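Side-chain contacts in GphF Dehydratase 1 (PDB 6MBF), which probably dehydrates, and shifts the double bond of, acyl intermediates in the polyketide synthase that makes gephyronic acid: residues 14-19 against 23-28; 95-100 against 104-109. All coordinates share one frame; numbering follows the deposited sequence.

Interaction 1: 14-19 against 23-28; sequences RRVPDP and ARCFTG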
loop_
_atom_site.group_PDB
_atom_site.type_symbol
_atom_site.label_atom_id
_atom_site.label_comp_id
_atom_site.label_asym_id
_atom_site.label_seq_id
_atom_site.Cartn_x
_atom_site.Cartn_y
_atom_site.Cartn_z
ATOM N N ARG A 14 0.151 -0.123 19.429
ATOM C CA ARG A 14 -0.660 0.573 20.416
ATOM C C ARG A 14 -0.205 2.020 20.542
ATOM O O ARG A 14 0.976 2.337 20.350
ATOM C CB ARG A 14 -0.577 -0.116 21.786
ATOM C CG ARG A 14 0.845 -0.300 22.287
ATOM C CD ARG A 14 0.878 -0.989 23.643
ATOM N NE ARG A 14 0.325 -0.128 24.682
ATOM C CZ ARG A 14 1.059 0.628 25.492
ATOM N NH1 ARG A 14 2.384 0.618 25.401
ATOM N NH2 ARG A 14 0.464 1.389 26.399
ATOM N N ARG A 15 -1.150 2.903 20.864
ATOM C CA ARG A 15 -0.775 4.278 21.159
ATOM C C ARG A 15 -0.127 4.341 22.538
ATOM O O ARG A 15 -0.661 3.801 23.511
ATOM C CB ARG A 15 -1.981 5.215 21.101
ATOM C CG ARG A 15 -1.567 6.673 21.201
ATOM C CD ARG A 15 -2.731 7.620 21.031
ATOM N NE ARG A 15 -2.346 8.965 21.443
ATOM C CZ ARG A 15 -3.207 9.931 21.744
ATOM N NH1 ARG A 15 -4.511 9.701 21.683
ATOM N NH2 ARG A 15 -2.759 11.120 22.129
ATOM N N VAL A 16 1.032 4.987 22.613
ATOM C CA VAL A 16 1.740 5.134 23.884
ATOM C C VAL A 16 1.479 6.541 24.405
ATOM O O VAL A 16 0.994 7.392 23.648
ATOM C CB VAL A 16 3.243 4.856 23.720
ATOM C CG1 VAL A 16 3.468 3.420 23.244
ATOM C CG2 VAL A 16 3.884 5.884 22.778
ATOM N N PRO A 17 1.761 6.841 25.675
ATOM C CA PRO A 17 1.601 8.224 26.147
ATOM C C PRO A 17 2.376 9.192 25.268
ATOM O O PRO A 17 3.488 8.895 24.820
ATOM C CB PRO A 17 2.164 8.178 27.573
ATOM C CG PRO A 17 1.941 6.786 28.005
ATOM C CD PRO A 17 2.174 5.941 26.768
ATOM N N ASP A 18 1.763 10.346 24.994
ATOM C CA ASP A 18 2.366 11.377 24.165
ATOM C C ASP A 18 3.796 11.649 24.627
ATOM O O ASP A 18 3.999 12.048 25.786
ATOM C CB ASP A 18 1.557 12.673 24.227
ATOM C CG ASP A 18 0.236 12.591 23.477
ATOM O OD1 ASP A 18 -0.069 11.527 22.899
ATOM O OD2 ASP A 18 -0.500 13.608 23.477
ATOM N N PRO A 19 4.805 11.430 23.778
ATOM C CA PRO A 19 6.198 11.624 24.224
ATOM C C PRO A 19 6.532 13.060 24.580
ATOM O O PRO A 19 7.465 13.289 25.361
ATOM C CB PRO A 19 7.023 11.145 23.023
ATOM C CG PRO A 19 6.099 10.243 22.260
ATOM C CD PRO A 19 4.738 10.844 22.428
ATOM N N ALA A 23 2.723 15.813 20.654
ATOM C CA ALA A 23 3.373 14.795 19.839
ATOM C C ALA A 23 2.734 13.450 20.140
ATOM O O ALA A 23 2.752 12.993 21.288
ATOM C CB ALA A 23 4.877 14.751 20.110
ATOM N N ARG A 24 2.191 12.809 19.111
ATOM C CA ARG A 24 1.522 11.527 19.257
ATOM C C ARG A 24 2.419 10.416 18.737
ATOM O O ARG A 24 3.231 10.626 17.832
ATOM C CB ARG A 24 0.202 11.516 18.482
ATOM C CG ARG A 24 -0.607 12.802 18.595
ATOM C CD ARG A 24 -1.296 12.907 19.938
ATOM N NE ARG A 24 -2.481 13.763 19.883
ATOM C CZ ARG A 24 -2.525 15.020 20.317
ATOM N NH1 ARG A 24 -1.447 15.578 20.850
ATOM N NH2 ARG A 24 -3.652 15.717 20.228
ATOM N N CYS A 25 2.243 9.216 19.286
ATOM C CA CYS A 25 3.125 8.121 18.909
ATOM C C CYS A 25 2.424 6.781 19.069
ATOM O O CYS A 25 1.754 6.530 20.077
ATOM C CB CYS A 25 4.412 8.146 19.736
ATOM S SG CYS A 25 5.627 6.866 19.275
ATOM N N PHE A 26 2.585 5.927 18.057
ATOM C CA PHE A 26 2.191 4.528 18.118
ATOM C C PHE A 26 3.445 3.671 17.999
ATOM O O PHE A 26 4.397 4.035 17.299
ATOM C CB PHE A 26 1.216 4.139 16.982
ATOM C CG PHE A 26 -0.087 4.906 16.982
ATOM C CD1 PHE A 26 -1.221 4.381 17.586
ATOM C CD2 PHE A 26 -0.182 6.135 16.343
ATOM C CE1 PHE A 26 -2.421 5.085 17.575
ATOM C CE2 PHE A 26 -1.378 6.844 16.331
ATOM C CZ PHE A 26 -2.498 6.311 16.945
ATOM N N THR A 27 3.447 2.523 18.664
ATOM C CA THR A 27 4.565 1.610 18.477
ATOM C C THR A 27 4.088 0.171 18.576
ATOM O O THR A 27 3.128 -0.146 19.285
ATOM C CB THR A 27 5.689 1.868 19.489
ATOM O OG1 THR A 27 6.858 1.142 19.092
ATOM C CG2 THR A 27 5.265 1.417 20.875
ATOM N N GLY A 28 4.776 -0.702 17.848
ATOM C CA GLY A 28 4.473 -2.116 17.898
ATOM C C GLY A 28 5.668 -2.888 17.394
ATOM O O GLY A 28 6.720 -2.320 17.091
HETATM O O HOH W 1 0.671 9.346 21.682
#
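Arg15 passes obliquely over Phe26, its CB 3.6 Å from the ring carbon CE1 of Phe26 and its CG over one face, offset toward the rim. With CG anti to the backbone N (chi1 -171°) and an extended chain, the guanidinium travels on past the ring toward Asp18 and Arg24. There NH2 of Arg15 gives a salt-bridged hydrogen bond of 2.8 Å to OD1 of Asp18, which receives it in the guanidinium plane on its syn lone pair. The other oxygen, OD2 of Asp18, is 3.4 Å from NH1 of Arg24 but well out of that guanidinium plane, so this second salt bridge rests on charge alone. An acidic residue suits this salt-bridge network because the two arginines run side by side, NH2 of Arg15 only 3.5 Å from NE of Arg24, and the carboxylate that both of them contact probably offsets their like charges.

Beneath the arginines, on the other side of the strand, Cys25 is lined by two apolar groups, Val16 CG2 and Pro19 CG, the latter 3.7 Å from its CB. Thr27 adds its methyl, CG2, 3.6 Å from Val16 CG1. Where the chain leaves the strand pairing, a water accepts hydrogen bonds from Arg15 NE and Cys25 N. Backbone bonds in both directions between Arg14 and Thr27, and one from Val16 N to Cys25 O, set the antiparallel register.

Strand 14-15 of this small hairpin is outermost; strand 23-30 pairs on its other side with strand 93-100, and Arg15, Arg24 and Phe26 reach Leu65 on helix 52-65.

Interaction 2: 95-100 against 104-109; sequences LRLRSE and FEIHSA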
loop_
_atom_site.group_PDB
_atom_site.type_symbol
_atom_site.label_atom_id
_atom_site.label_comp_id
_atom_site.label_asym_id
_atom_site.label_seq_id
_atom_site.Cartn_x
_atom_site.Cartn_y
_atom_site.Cartn_z
ATOM N N LEU A 95 8.281 -1.115 15.049
ATOM C CA LEU A 95 7.688 -0.136 14.148
ATOM C C LEU A 95 7.148 1.029 14.959
ATOM O O LEU A 95 6.614 0.836 16.055
ATOM C CB LEU A 95 6.546 -0.728 13.328
ATOM C CG LEU A 95 6.823 -1.504 12.050
ATOM C CD1 LEU A 95 5.511 -1.654 11.302
ATOM C CD2 LEU A 95 7.859 -0.805 11.193
ATOM N N ARG A 96 7.265 2.235 14.409
ATOM C CA ARG A 96 6.831 3.434 15.112
ATOM C C ARG A 96 6.227 4.406 14.117
ATOM O O ARG A 96 6.831 4.679 13.080
ATOM C CB ARG A 96 8.006 4.096 15.840
ATOM C CG ARG A 96 7.671 5.382 16.585
ATOM C CD ARG A 96 8.932 6.012 17.180
ATOM N NE ARG A 96 9.758 6.654 16.157
ATOM C CZ ARG A 96 11.008 7.070 16.344
ATOM N NH1 ARG A 96 11.598 6.913 17.525
ATOM N NH2 ARG A 96 11.671 7.638 15.352
ATOM N N LEU A 97 5.036 4.914 14.424
ATOM C CA LEU A 97 4.473 6.052 13.710
ATOM C C LEU A 97 4.359 7.193 14.707
ATOM O O LEU A 97 3.703 7.052 15.744
ATOM C CB LEU A 97 3.112 5.724 13.092
ATOM C CG LEU A 97 2.487 6.825 12.217
ATOM C CD1 LEU A 97 1.570 6.209 11.143
ATOM C CD2 LEU A 97 1.698 7.879 13.025
ATOM N N ARG A 98 4.993 8.313 14.393
ATOM C CA ARG A 98 4.908 9.504 15.219
ATOM C C ARG A 98 4.257 10.616 14.411
ATOM O O ARG A 98 4.394 10.682 13.186
ATOM C CB ARG A 98 6.291 9.933 15.731
ATOM C CG ARG A 98 7.230 10.466 14.678
ATOM C CD ARG A 98 8.628 10.684 15.250
ATOM N NE ARG A 98 9.486 11.413 14.318
ATOM C CZ ARG A 98 10.796 11.553 14.484
ATOM N NH1 ARG A 98 11.383 11.008 15.539
ATOM N NH2 ARG A 98 11.517 12.228 13.598
ATOM N N SER A 99 3.543 11.488 15.107
ATOM C CA SER A 99 2.752 12.514 14.453
ATOM C C SER A 99 2.805 13.788 15.277
ATOM O O SER A 99 2.808 13.738 16.509
ATOM C CB SER A 99 1.294 12.065 14.288
ATOM O OG SER A 99 0.530 13.050 13.619
ATOM N N GLU A 100 2.880 14.921 14.589
ATOM C CA GLU A 100 2.635 16.214 15.214
ATOM C C GLU A 100 1.899 17.072 14.204
ATOM O O GLU A 100 2.259 17.094 13.021
ATOM C CB GLU A 100 3.925 16.894 15.694
ATOM C CG GLU A 100 5.017 17.033 14.671
ATOM C CD GLU A 100 6.196 17.832 15.204
ATOM O OE1 GLU A 100 6.643 18.765 14.506
ATOM O OE2 GLU A 100 6.666 17.537 16.327
ATOM N N PHE A 104 3.063 12.937 9.720
ATOM C CA PHE A 104 3.435 11.663 10.316
ATOM C C PHE A 104 4.772 11.197 9.752
ATOM O O PHE A 104 5.194 11.594 8.658
ATOM C CB PHE A 104 2.362 10.581 10.102
ATOM C CG PHE A 104 2.329 10.026 8.703
ATOM C CD1 PHE A 104 3.091 8.914 8.362
ATOM C CD2 PHE A 104 1.528 10.607 7.732
ATOM C CE1 PHE A 104 3.065 8.407 7.075
ATOM C CE2 PHE A 104 1.495 10.101 6.444
ATOM C CZ PHE A 104 2.270 9.004 6.114
ATOM N N GLU A 105 5.444 10.360 10.538
ATOM C CA GLU A 105 6.658 9.675 10.121
ATOM C C GLU A 105 6.610 8.238 10.614
ATOM O O GLU A 105 6.134 7.966 11.720
ATOM C CB GLU A 105 7.924 10.338 10.671
ATOM C CG GLU A 105 8.171 11.759 10.236
ATOM C CD GLU A 105 9.487 12.267 10.788
ATOM O OE1 GLU A 105 9.488 12.813 11.908
ATOM O OE2 GLU A 105 10.524 12.081 10.117
ATOM N N ILE A 106 7.122 7.322 9.799
ATOM C CA ILE A 106 7.185 5.911 10.144
ATOM C C ILE A 106 8.646 5.485 10.146
ATOM O O ILE A 106 9.361 5.692 9.155
ATOM C CB ILE A 106 6.345 5.058 9.177
ATOM C CG1 ILE A 106 4.874 5.486 9.263
ATOM C CG2 ILE A 106 6.524 3.567 9.473
ATOM C CD1 ILE A 106 3.934 4.680 8.339
ATOM N N HIS A 107 9.085 4.914 11.266
ATOM C CA HIS A 107 10.451 4.450 11.472
ATOM C C HIS A 107 10.433 3.008 11.961
ATOM O O HIS A 107 9.438 2.529 12.511
ATOM C CB HIS A 107 11.203 5.283 12.525
ATOM C CG HIS A 107 11.560 6.673 12.095
ATOM N ND1 HIS A 107 10.634 7.691 12.000
ATOM C CD2 HIS A 107 12.759 7.225 11.792
ATOM C CE1 HIS A 107 11.244 8.805 11.635
ATOM N NE2 HIS A 107 12.535 8.550 11.503
ATOM N N SER A 108 11.561 2.321 11.785
ATOM C CA SER A 108 11.755 1.001 12.372
ATOM C C SER A 108 13.068 0.967 13.136
ATOM O O SER A 108 13.964 1.788 12.915
ATOM C CB SER A 108 11.764 -0.119 11.317
ATOM O OG SER A 108 12.962 -0.090 10.555
ATOM N N ALA A 109 13.189 -0.033 14.006
ATOM C CA ALA A 109 14.415 -0.236 14.764
ATOM C C ALA A 109 14.555 -1.705 15.140
ATOM O O ALA A 109 13.563 -2.427 15.272
ATOM C CB ALA A 109 14.433 0.631 16.028
HETATM O O HOH W 2 8.442 7.437 13.652
#
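Arg98, His107 and Arg96 give up the most surface here, all on one face of a beta hairpin, with Glu105 beside them. Backbone bonds in both directions at Arg96-His107 and Arg98-Glu105 set its register. Arg98 stands with CG between its backbone N and carbonyl carbon (chi1 69°), then runs out straight alongside Glu105. NE and NH2 of Arg98 both bond to OE1 of Glu105, at 2.8 and 2.7 Å, and that oxygen lies in the guanidinium plane at its edge. The carboxylate is turned 58° from that plane, both nitrogens reaching it from the same face. OE2 of Glu105 turns to Arg122 on the next strand. A leucine in place of Arg98 removes both donors to Glu105 OE1, and the carboxylate would probably be left to Arg122 and freer to turn.

Arg96 NH2 sits over one face of the imidazole, 3.4 Å from CG of His107. A long flexible arginine suits this position, since the bend at chi3 (75°) sets NH2 over the ring, the guanidinium steeply turned from the ring plane, while NH1 makes a salt bridge to Glu117. A water accepts from NE of Arg96, lies 2.8 Å from ND1 of His107 and donates to Glu105 O.

The opposite face is largely apolar, with Ser99 and Ser108 toward its ends: Leu97 CD1 meets Ile106 CG1 at 3.9 Å, and CD2 of Leu97 approaches CB of Phe104, suiting a face turned to helix 52-65. Charge thus gathers on the other side, where Glu105 and Glu117 probably offset the arginines, which matters most for buried Arg96.

In the fold
From the N terminus, interaction 1 closes first: the chain turns back between 14-19 and 23-28, making a short hairpin. Strand 23-30 then leads out of it, and the chain runs through helix 52-65 and strand 73-81 before interaction 2 closes a second hairpin between 95-100 and 104-109. The two follow in series, neither enclosing the other. They meet edge to edge in the sheet, where strand 23-30 pairs with strand 93-100: Phe26 N lies 2.8 Å from Leu97 O, a probable hydrogen bond. Together they give four adjacent antiparallel strands against helix 52-65, as in the hotdog fold of polyketide synthase dehydratases.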